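Local coordinates for Serine/threonine protein phosphatase Stp1 (Streptococcus agalactiae, PDB 2PK0) that probably removes phosphate from phosphoserine and phosphothreonine residues of proteins as a metal-dependent phosphatase of the PP2C family, with magnesium bound, at residues T104-V109 with A119-S124. Residues are numbered along the deposited sequence; the frame is centred on the assembly and turned at random.
Sequences TTIEAV and AHVGDS
Glu107 carries the main side-chain link between 104-109 and 119-124, and of all residues here it buries the most surface against the opposing segment. CB leaves on the sheet face it shares with His120, its partner in a non-hydrogen-bonded antiparallel pair. CG, anti to the carbonyl carbon, passes 3.6 Å from Ser124 CB; a bend at chi2 (-54°) then swings the carboxylate over to the second strand. There OE1 lies 3.2 Å from His120 CB, while OE2 accepts a hydrogen bond from His120 ND1 at 2.7 Å. The syn lone pair is used, and OE2 sits at the ring edge, near the ring plane, with carboxylate and imidazole planes 28° apart. NE2 donates to the carbonyl O of Ser139, so both ring nitrogens are engaged and the ring's rotation is fixed, which would favour a protonated, positively charged ring beside the carboxylate; His141 stacks on it. The strands form a beta hairpin in one of the two central sheets of the PP2C beta-sandwich, their axes at 175°. Ile106–Val121 and Ala108–Ala119 are its hydrogen-bonded pairs, with Ile106 N to Val121 O at 2.8 Å; on their face, turned toward helices 48-64 and 72-96, Ile106 CG2 meets Val121 CG2 at 3.8 Å. Past the end of strand 115-121, Gly122 N hydrogen-bonds His141 ND1, and Ser124 OG hydrogen-bonds Thr105 OG1, just before Ile106, at 2.8 Å; Thr105 OG1 also bonds Asp41 N, tying the hairpin to the magnesium ligand Asp41.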
ATOM      1  N   THR A 104       3.587 -10.783   3.417  1.00 33.10           N
ATOM      2  CA  THR A 104       3.326  -9.360   3.427  1.00 30.44           C
ATOM      3  C   THR A 104       2.280  -8.915   2.403  1.00 28.32           C
ATOM      4  O   THR A 104       2.106  -9.551   1.379  1.00 28.89           O
ATOM      5  CB  THR A 104       4.620  -8.542   3.240  1.00 31.35           C
ATOM      6  OG1 THR A 104       4.285  -7.151   3.232  1.00 33.28           O
ATOM      7  CG2 THR A 104       5.312  -8.895   1.942  1.00 29.00           C
ATOM      8  N   THR A 105       1.571  -7.824   2.685  1.00 26.17           N
ATOM      9  CA  THR A 105       0.811  -7.155   1.633  1.00 25.76           C
ATOM     10  C   THR A 105       1.788  -6.365   0.758  1.00 25.82           C
ATOM     11  O   THR A 105       2.933  -6.140   1.151  1.00 26.99           O
ATOM     12  CB  THR A 105      -0.220  -6.140   2.176  1.00 25.07           C
ATOM     13  OG1 THR A 105       0.459  -4.982   2.678  1.00 22.57           O
ATOM     14  CG2 THR A 105      -1.082  -6.739   3.247  1.00 25.11           C
ATOM     15  N   ILE A 106       1.344  -5.920  -0.410  1.00 24.91           N
ATOM     16  CA  ILE A 106       2.119  -4.917  -1.150  1.00 27.92           C
ATOM     17  C   ILE A 106       1.267  -3.860  -1.860  1.00 28.56           C
ATOM     18  O   ILE A 106       0.167  -4.143  -2.340  1.00 28.11           O
ATOM     19  CB  ILE A 106       3.126  -5.539  -2.155  1.00 28.02           C
ATOM     20  CG1 ILE A 106       4.330  -4.605  -2.336  1.00 29.02           C
ATOM     21  CG2 ILE A 106       2.467  -5.868  -3.508  1.00 25.37           C
ATOM     22  CD1 ILE A 106       5.179  -4.922  -3.551  1.00 28.77           C
ATOM     23  N   GLU A 107       1.774  -2.630  -1.853  1.00 28.73           N
ATOM     24  CA  GLU A 107       1.358  -1.591  -2.786  1.00 30.92           C
ATOM     25  C   GLU A 107       2.609  -1.038  -3.457  1.00 30.34           C
ATOM     26  O   GLU A 107       3.516  -0.526  -2.781  1.00 28.11           O
ATOM     27  CB  GLU A 107       0.618  -0.437  -2.089  1.00 32.81           C
ATOM     28  CG  GLU A 107      -0.600  -0.812  -1.266  1.00 35.26           C
ATOM     29  CD  GLU A 107      -1.637  -1.614  -2.037  1.00 38.84           C
ATOM     30  OE1 GLU A 107      -1.836  -1.374  -3.240  1.00 39.55           O
ATOM     31  OE2 GLU A 107      -2.258  -2.514  -1.443  1.00 43.05           O
ATOM     32  N   ALA A 108       2.667  -1.147  -4.776  1.00 26.43           N
ATOM     33  CA  ALA A 108       3.802  -0.637  -5.499  1.00 26.10           C
ATOM     34  C   ALA A 108       3.269   0.345  -6.522  1.00 27.49           C
ATOM     35  O   ALA A 108       2.424  -0.001  -7.338  1.00 26.26           O
ATOM     36  CB  ALA A 108       4.554  -1.771  -6.167  1.00 27.74           C
ATOM     37  N   VAL A 109       3.720   1.591  -6.436  1.00 28.27           N
ATOM     38  CA  VAL A 109       3.152   2.669  -7.249  1.00 27.16           C
ATOM     39  C   VAL A 109       4.270   3.405  -7.949  1.00 27.91           C
ATOM     40  O   VAL A 109       5.192   3.891  -7.289  1.00 27.75           O
ATOM     41  CB  VAL A 109       2.400   3.704  -6.387  1.00 25.97           C
ATOM     42  CG1 VAL A 109       1.721   4.745  -7.271  1.00 27.13           C
ATOM     43  CG2 VAL A 109       1.390   3.041  -5.499  1.00 24.67           C
ATOM     44  N   ALA A 119       0.541  -1.888  -8.574  1.00 33.48           N
ATOM     45  CA  ALA A 119       0.295  -3.299  -8.320  1.00 33.01           C
ATOM     46  C   ALA A 119      -0.132  -3.424  -6.858  1.00 33.77           C
ATOM     47  O   ALA A 119       0.443  -2.755  -5.998  1.00 35.69           O
ATOM     48  CB  ALA A 119       1.549  -4.109  -8.572  1.00 29.92           C
ATOM     49  N   HIS A 120      -1.100  -4.303  -6.578  1.00 32.99           N
ATOM     50  CA  HIS A 120      -1.746  -4.376  -5.254  1.00 31.41           C
ATOM     51  C   HIS A 120      -2.056  -5.815  -4.835  1.00 30.45           C
ATOM     52  O   HIS A 120      -2.630  -6.560  -5.602  1.00 32.06           O
ATOM     53  CB  HIS A 120      -3.025  -3.533  -5.280  1.00 28.99           C
ATOM     54  CG  HIS A 120      -4.096  -4.001  -4.350  1.00 27.07           C
ATOM     55  ND1 HIS A 120      -3.980  -3.928  -2.978  1.00 26.00           N
ATOM     56  CD2 HIS A 120      -5.327  -4.509  -4.598  1.00 26.74           C
ATOM     57  CE1 HIS A 120      -5.089  -4.385  -2.423  1.00 24.89           C
ATOM     58  NE2 HIS A 120      -5.919  -4.748  -3.381  1.00 24.84           N
ATOM     59  N   VAL A 121      -1.648  -6.191  -3.621  1.00 28.88           N
ATOM     60  CA  VAL A 121      -1.795  -7.534  -3.071  1.00 25.62           C
ATOM     61  C   VAL A 121      -2.077  -7.404  -1.573  1.00 26.22           C
ATOM     62  O   VAL A 121      -1.229  -6.914  -0.847  1.00 25.99           O
ATOM     63  CB  VAL A 121      -0.464  -8.343  -3.159  1.00 27.04           C
ATOM     64  CG1 VAL A 121      -0.624  -9.733  -2.505  1.00 27.24           C
ATOM     65  CG2 VAL A 121       0.014  -8.500  -4.575  1.00 25.69           C
ATOM     66  N   GLY A 122      -3.246  -7.833  -1.102  1.00 24.98           N
ATOM     67  CA  GLY A 122      -3.565  -7.738   0.316  1.00 25.22           C
ATOM     68  C   GLY A 122      -4.695  -6.793   0.677  1.00 27.54           C
ATOM     69  O   GLY A 122      -5.616  -6.570  -0.117  1.00 27.76           O
ATOM     70  N   ASP A 123      -4.632  -6.248   1.890  1.00 28.18           N
ATOM     71  CA  ASP A 123      -5.654  -5.324   2.384  1.00 29.16           C
ATOM     72  C   ASP A 123      -5.113  -3.915   2.641  1.00 29.66           C
ATOM     73  O   ASP A 123      -5.741  -3.100   3.318  1.00 30.97           O
ATOM     74  CB  ASP A 123      -6.353  -5.874   3.639  1.00 30.09           C
ATOM     75  CG  ASP A 123      -5.399  -6.123   4.795  1.00 33.55           C
ATOM     76  OD1 ASP A 123      -4.161  -6.065   4.592  1.00 36.60           O
ATOM     77  OD2 ASP A 123      -5.891  -6.385   5.921  1.00 34.95           O
ATOM     78  N   SER A 124      -3.936  -3.635   2.107  1.00 28.74           N
ATOM     79  CA  SER A 124      -3.454  -2.269   2.058  1.00 29.77           C
ATOM     80  C   SER A 124      -4.274  -1.515   1.005  1.00 30.01           C
ATOM     81  O   SER A 124      -4.960  -2.121   0.181  1.00 31.86           O
ATOM     82  CB  SER A 124      -1.967  -2.244   1.731  1.00 29.58           C
ATOM     83  OG  SER A 124      -1.188  -2.714   2.809  1.00 30.79           O
TER